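Local coordinates for protein tRNA (Adenine(22)-N(1))-methyltransferase (Mycoplasma capricolum subsp. capricolum, PDB 6QE6) that probably methylates N1 of adenine 22 in tRNA, and binds S-adenosyl-L-homocysteine, the product left by its methyl-donor cofactor, at residues A[27-32]-A[133-138]; A[215-220]-A[225-230]. All coordinates share one frame; numbering follows the deposited sequence.

Contact 1: A[27-32]-A[133-138]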
loop_
_atom_site.group_PDB
_atom_site.type_symbol
_atom_site.label_atom_id
_atom_site.label_comp_id
_atom_site.label_asym_id
_atom_site.label_seq_id
_atom_site.Cartn_x
_atom_site.Cartn_y
_atom_site.Cartn_z
ATOM N N ASN A 27 7.654 -8.543 4.746
ATOM C CA ASN A 27 7.154 -9.893 4.945
ATOM C C ASN A 27 5.641 -9.924 4.959
ATOM O O ASN A 27 5.044 -10.916 4.532
ATOM C CB ASN A 27 7.696 -10.493 6.229
ATOM C CG ASN A 27 8.903 -11.340 5.978
ATOM O OD1 ASN A 27 10.050 -10.899 6.182
ATOM N ND2 ASN A 27 8.668 -12.560 5.481
ATOM N N GLN A 28 5.001 -8.856 5.433
ATOM C CA GLN A 28 3.543 -8.847 5.451
ATOM C C GLN A 28 2.990 -8.865 4.039
ATOM O O GLN A 28 2.018 -9.572 3.766
ATOM C CB GLN A 28 3.014 -7.646 6.234
ATOM C CG GLN A 28 3.399 -7.640 7.730
ATOM C CD GLN A 28 3.330 -9.020 8.353
ATOM O OE1 GLN A 28 4.340 -9.562 8.815
ATOM N NE2 GLN A 28 2.148 -9.604 8.358
ATOM N N VAL A 29 3.620 -8.120 3.123
ATOM C CA VAL A 29 3.253 -8.189 1.711
ATOM C C VAL A 29 3.471 -9.601 1.146
ATOM O O VAL A 29 2.655 -10.109 0.359
ATOM C CB VAL A 29 4.038 -7.134 0.911
ATOM C CG1 VAL A 29 3.883 -7.378 -0.577
ATOM C CG2 VAL A 29 3.562 -5.755 1.254
ATOM N N ALA A 30 4.574 -10.256 1.526
ATOM C CA ALA A 30 4.896 -11.548 0.925
ATOM C C ALA A 30 3.908 -12.635 1.343
ATOM O O ALA A 30 3.637 -13.554 0.557
ATOM C CB ALA A 30 6.327 -11.950 1.282
ATOM N N LYS A 31 3.347 -12.547 2.556
ATOM C CA LYS A 31 2.375 -13.551 2.985
ATOM C C LYS A 31 1.137 -13.575 2.094
ATOM O O LYS A 31 0.501 -14.623 1.950
ATOM C CB LYS A 31 1.964 -13.311 4.437
ATOM C CG LYS A 31 3.114 -13.414 5.397
ATOM C CD LYS A 31 2.642 -13.789 6.778
ATOM C CE LYS A 31 3.782 -13.648 7.726
ATOM N NZ LYS A 31 4.232 -12.248 7.585
ATOM N N LEU A 32 0.781 -12.444 1.490
ATOM C CA LEU A 32 -0.418 -12.357 0.666
ATOM C C LEU A 32 -0.228 -12.902 -0.750
ATOM O O LEU A 32 -1.199 -12.925 -1.517
ATOM C CB LEU A 32 -0.895 -10.899 0.592
ATOM C CG LEU A 32 -1.138 -10.233 1.950
ATOM C CD1 LEU A 32 -1.304 -8.708 1.878
ATOM C CD2 LEU A 32 -2.337 -10.892 2.627
ATOM N N ASN A 133 -4.333 -7.464 -9.223
ATOM C CA ASN A 133 -4.390 -7.167 -7.798
ATOM C C ASN A 133 -3.273 -6.208 -7.432
ATOM O O ASN A 133 -2.195 -6.237 -8.023
ATOM C CB ASN A 133 -4.226 -8.396 -6.905
ATOM C CG ASN A 133 -5.229 -9.461 -7.184
ATOM O OD1 ASN A 133 -6.351 -9.428 -6.673
ATOM N ND2 ASN A 133 -4.828 -10.444 -7.981
ATOM N N TYR A 134 -3.541 -5.367 -6.442
ATOM C CA TYR A 134 -2.524 -4.531 -5.842
ATOM C C TYR A 134 -2.343 -4.959 -4.402
ATOM O O TYR A 134 -3.320 -5.263 -3.710
ATOM C CB TYR A 134 -2.899 -3.050 -5.886
ATOM C CG TYR A 134 -2.893 -2.481 -7.275
ATOM C CD1 TYR A 134 -1.721 -1.983 -7.833
ATOM C CD2 TYR A 134 -4.057 -2.456 -8.041
ATOM C CE1 TYR A 134 -1.704 -1.474 -9.103
ATOM C CE2 TYR A 134 -4.050 -1.940 -9.314
ATOM C CZ TYR A 134 -2.877 -1.451 -9.841
ATOM O OH TYR A 134 -2.870 -0.932 -11.113
ATOM N N ILE A 135 -1.095 -4.990 -3.959
ATOM C CA ILE A 135 -0.787 -4.912 -2.541
ATOM C C ILE A 135 0.022 -3.645 -2.336
ATOM O O ILE A 135 1.116 -3.500 -2.895
ATOM C CB ILE A 135 -0.028 -6.144 -2.037
ATOM C CG1 ILE A 135 -0.794 -7.418 -2.414
ATOM C CG2 ILE A 135 0.222 -6.018 -0.521
ATOM C CD1 ILE A 135 -0.013 -8.659 -2.173
ATOM N N ILE A 136 -0.512 -2.730 -1.538
ATOM C CA ILE A 136 0.125 -1.452 -1.273
ATOM C C ILE A 136 0.481 -1.363 0.209
ATOM O O ILE A 136 -0.304 -1.754 1.079
ATOM C CB ILE A 136 -0.792 -0.298 -1.712
ATOM C CG1 ILE A 136 -0.903 -0.316 -3.246
ATOM C CG2 ILE A 136 -0.291 1.028 -1.157
ATOM C CD1 ILE A 136 -2.262 0.081 -3.773
ATOM N N CYS A 137 1.687 -0.879 0.485
ATOM C CA CYS A 137 2.157 -0.604 1.841
ATOM C C CYS A 137 2.546 0.874 1.878
ATOM O O CYS A 137 3.707 1.229 1.666
ATOM C CB CYS A 137 3.328 -1.529 2.224
ATOM S SG CYS A 137 3.856 -1.350 3.937
ATOM N N SER A 138 1.566 1.730 2.138
ATOM C CA SER A 138 1.782 3.172 2.169
ATOM C C SER A 138 2.308 3.619 3.526
ATOM O O SER A 138 1.978 3.043 4.569
ATOM C CB SER A 138 0.481 3.908 1.861
ATOM O OG SER A 138 0.699 5.298 1.756
#
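I135, on strand 133-138, meets the last part of helix 24-31 and the residue that follows it: CG2 packs mainly on V29 and CD1 on L32. I135 CG2 lies against the forked end of V29, 3.8 Å from V29 CG2 and 3.9 Å from V29 CG1, the two side chains running antiparallel alongside each other. I135 CD1 sits 3.7 Å from L32 CB, while L32 CD1 comes back over I135 CG2 at 3.9 Å. C137, two residues along the same strand face, adds a looser touch, its CB 4.3 Å from V29 CG2. This tight side is wholly apolar and without a hydrogen bond; L171 and T111 of the flanking strands and L49 of helix 48-55 also pack on V29. The solvent side is a flank of the helix, where exposed K31 bends its NZ back to Q28 OE1 (3.0 Å, a weak hydrogen bond); the side facing away from the strand is buried, with A30 against Y52 and L53. C137 also lies close to R25, which binds S-adenosyl-L-homocysteine. A helix laid on the central parallel strands beside the cofactor pocket is characteristic of the Rossmann-like class I methyltransferase fold.

Contact 2: A[215-220]-A[225-230]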
loop_
_atom_site.group_PDB
_atom_site.type_symbol
_atom_site.label_atom_id
_atom_site.label_comp_id
_atom_site.label_asym_id
_atom_site.label_seq_id
_atom_site.Cartn_x
_atom_site.Cartn_y
_atom_site.Cartn_z
ATOM N N LYS A 215 -4.249 19.789 20.498
ATOM C CA LYS A 215 -3.204 20.808 20.607
ATOM C C LYS A 215 -3.416 21.937 19.607
ATOM O O LYS A 215 -3.206 23.114 19.926
ATOM C CB LYS A 215 -1.828 20.188 20.366
ATOM C CG LYS A 215 -1.236 19.400 21.506
ATOM C CD LYS A 215 0.247 19.127 21.202
ATOM C CE LYS A 215 0.977 20.405 20.716
ATOM N NZ LYS A 215 2.392 20.166 20.257
ATOM N N ILE A 216 -3.809 21.591 18.381
ATOM C CA ILE A 216 -4.002 22.593 17.338
ATOM C C ILE A 216 -5.245 23.425 17.618
ATOM O O ILE A 216 -5.269 24.636 17.353
ATOM C CB ILE A 216 -4.074 21.901 15.962
ATOM C CG1 ILE A 216 -2.743 21.237 15.647
ATOM C CG2 ILE A 216 -4.479 22.887 14.857
ATOM C CD1 ILE A 216 -2.827 20.279 14.484
ATOM N N LEU A 217 -6.300 22.792 18.152
ATOM C CA LEU A 217 -7.503 23.535 18.508
ATOM C C LEU A 217 -7.226 24.572 19.591
ATOM O O LEU A 217 -7.943 25.582 19.674
ATOM C CB LEU A 217 -8.613 22.583 18.967
ATOM C CG LEU A 217 -9.398 21.743 17.949
ATOM C CD1 LEU A 217 -10.630 21.129 18.600
ATOM C CD2 LEU A 217 -9.797 22.538 16.714
ATOM N N ASN A 218 -6.205 24.346 20.435
ATOM C CA ASN A 218 -5.843 25.314 21.464
ATOM C C ASN A 218 -4.814 26.320 20.972
ATOM O O ASN A 218 -4.128 26.943 21.784
ATOM C CB ASN A 218 -5.337 24.602 22.723
ATOM C CG ASN A 218 -6.454 23.962 23.518
ATOM O OD1 ASN A 218 -7.056 24.592 24.382
ATOM N ND2 ASN A 218 -6.736 22.696 23.231
ATOM N N GLN A 219 -4.689 26.489 19.662
ATOM C CA GLN A 219 -3.723 27.418 19.085
ATOM C C GLN A 219 -4.289 28.287 17.977
ATOM O O GLN A 219 -3.873 29.439 17.853
ATOM C CB GLN A 219 -2.517 26.657 18.528
ATOM C CG GLN A 219 -1.820 25.834 19.565
ATOM C CD GLN A 219 -0.792 24.926 18.961
ATOM O OE1 GLN A 219 -0.775 24.723 17.746
ATOM N NE2 GLN A 219 0.079 24.368 19.798
ATOM N N ILE A 220 -5.207 27.793 17.172
ATOM C CA ILE A 220 -5.736 28.559 16.075
ATOM C C ILE A 220 -7.047 29.187 16.511
ATOM O O ILE A 220 -7.649 28.807 17.517
ATOM C CB ILE A 220 -5.924 27.686 14.823
ATOM C CG1 ILE A 220 -7.040 26.669 15.058
ATOM C CG2 ILE A 220 -4.605 27.000 14.461
ATOM C CD1 ILE A 220 -7.139 25.637 13.963
ATOM N N ILE A 225 -11.707 28.411 9.351
ATOM C CA ILE A 225 -12.426 27.232 8.881
ATOM C C ILE A 225 -11.697 25.942 9.262
ATOM O O ILE A 225 -12.337 24.889 9.388
ATOM C CB ILE A 225 -12.685 27.323 7.351
ATOM C CG1 ILE A 225 -13.966 26.574 6.983
ATOM C CG2 ILE A 225 -11.523 26.768 6.544
ATOM C CD1 ILE A 225 -15.242 27.321 7.358
ATOM N N LYS A 226 -10.371 26.003 9.480
ATOM C CA LYS A 226 -9.624 24.805 9.868
ATOM C C LYS A 226 -10.053 24.297 11.239
ATOM O O LYS A 226 -10.052 23.082 11.471
ATOM C CB LYS A 226 -8.109 25.068 9.849
ATOM C CG LYS A 226 -7.461 24.827 8.488
ATOM C CD LYS A 226 -6.846 23.408 8.397
ATOM C CE LYS A 226 -7.051 22.743 7.017
ATOM N NZ LYS A 226 -7.275 21.257 7.111
ATOM N N TYR A 227 -10.427 25.207 12.150
ATOM C CA TYR A 227 -10.911 24.807 13.469
ATOM C C TYR A 227 -12.136 23.914 13.342
ATOM O O TYR A 227 -12.233 22.868 13.991
ATOM C CB TYR A 227 -11.237 26.052 14.301
ATOM C CG TYR A 227 -11.580 25.779 15.753
ATOM C CD1 TYR A 227 -12.832 25.300 16.120
ATOM C CD2 TYR A 227 -10.645 26.017 16.764
ATOM C CE1 TYR A 227 -13.145 25.044 17.459
ATOM C CE2 TYR A 227 -10.947 25.776 18.103
ATOM C CZ TYR A 227 -12.203 25.293 18.443
ATOM O OH TYR A 227 -12.510 25.055 19.769
ATOM N N LEU A 228 -13.094 24.329 12.517
ATOM C CA LEU A 228 -14.291 23.526 12.303
ATOM C C LEU A 228 -13.928 22.163 11.733
ATOM O O LEU A 228 -14.385 21.128 12.231
ATOM C CB LEU A 228 -15.246 24.277 11.374
ATOM C CG LEU A 228 -16.470 23.529 10.861
ATOM C CD1 LEU A 228 -17.441 23.229 12.005
ATOM C CD2 LEU A 228 -17.141 24.354 9.774
ATOM N N GLU A 229 -13.071 22.149 10.705
ATOM C CA GLU A 229 -12.656 20.903 10.062
ATOM C C GLU A 229 -11.922 19.987 11.034
ATOM O O GLU A 229 -12.161 18.771 11.051
ATOM C CB GLU A 229 -11.777 21.216 8.848
ATOM C CG GLU A 229 -12.566 21.875 7.717
ATOM C CD GLU A 229 -11.699 22.482 6.624
ATOM O OE1 GLU A 229 -12.280 22.929 5.602
ATOM O OE2 GLU A 229 -10.453 22.520 6.784
ATOM N N ILE A 230 -11.034 20.561 11.857
ATOM C CA ILE A 230 -10.283 19.778 12.837
ATOM C C ILE A 230 -11.207 19.245 13.927
ATOM O O ILE A 230 -11.079 18.090 14.357
ATOM C CB ILE A 230 -9.142 20.625 13.428
ATOM C CG1 ILE A 230 -8.045 20.825 12.383
ATOM C CG2 ILE A 230 -8.572 19.959 14.659
ATOM C CD1 ILE A 230 -7.096 21.917 12.720
#
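L217 lays its CD2 methyl over one face of the Y227 ring, 3.7 Å from the ring centroid and 15° off the normal, a CH-pi contact slightly offset toward the rim. Y227 CG is anti to the backbone N (chi1 -172°), which carries the ring from a CB directed alongside 215-220 to a position against it. L217 CD2 also packs against I230 CG2 at 3.5 Å, so one leucine branch is wedged between the aromatic face and a methyl one helical turn further on. Y227 CE2 approaches L217 O at 3.4 Å.

I220, beyond the end of the first helix, comes from another direction. Its CG1 takes the position between the backbone N and the carbonyl carbon (chi1 68°) and lies at the ring edge, near the ring plane, 4.0 Å from Y227 CD2. I220 CD1 then extends over the helix backbone, 3.8 Å from Y227 N. I230 divides its two branches: CG2 serves L217, whereas CD1 touches both I216 CG2 (3.5 Å) and I220 CD1, which approach from the same side; the I216 and I230 side chains are roughly perpendicular. The chain leaves helical geometry at N218, and I216 O accepts hydrogen bonds from Q219 N and I220 N, holding the turn that presents I220. K226 turns its NZ from 215-220 to E229 OE2, 3.4 Å away, a salt bridge within its own helix. With no hydrogen bond across it, the pairing rests on van der Waals packing of aliphatic side chains and one CH-pi contact, while the K226-E229 pair adds nothing across the interface.

Overall arrangement
Contact 1 is a buried contact near the centre of the chain, whereas contact 2 is a surface contact about 30 Å from that centre. Their centres are 35 Å apart and their nearest atoms about 19 Å, so they do not touch, and they share no helix or strand. Contact 1 joins elements far apart in sequence, a helix early in the chain and a strand of the central sheet, beside the cofactor site; contact 2 joins consecutive helices across a short connection at the far end of the helical hairpin, away from that site. Both are apolar across the interface, but the core contact uses aliphatic and cysteine side chains, while the peripheral one adds an aromatic ring.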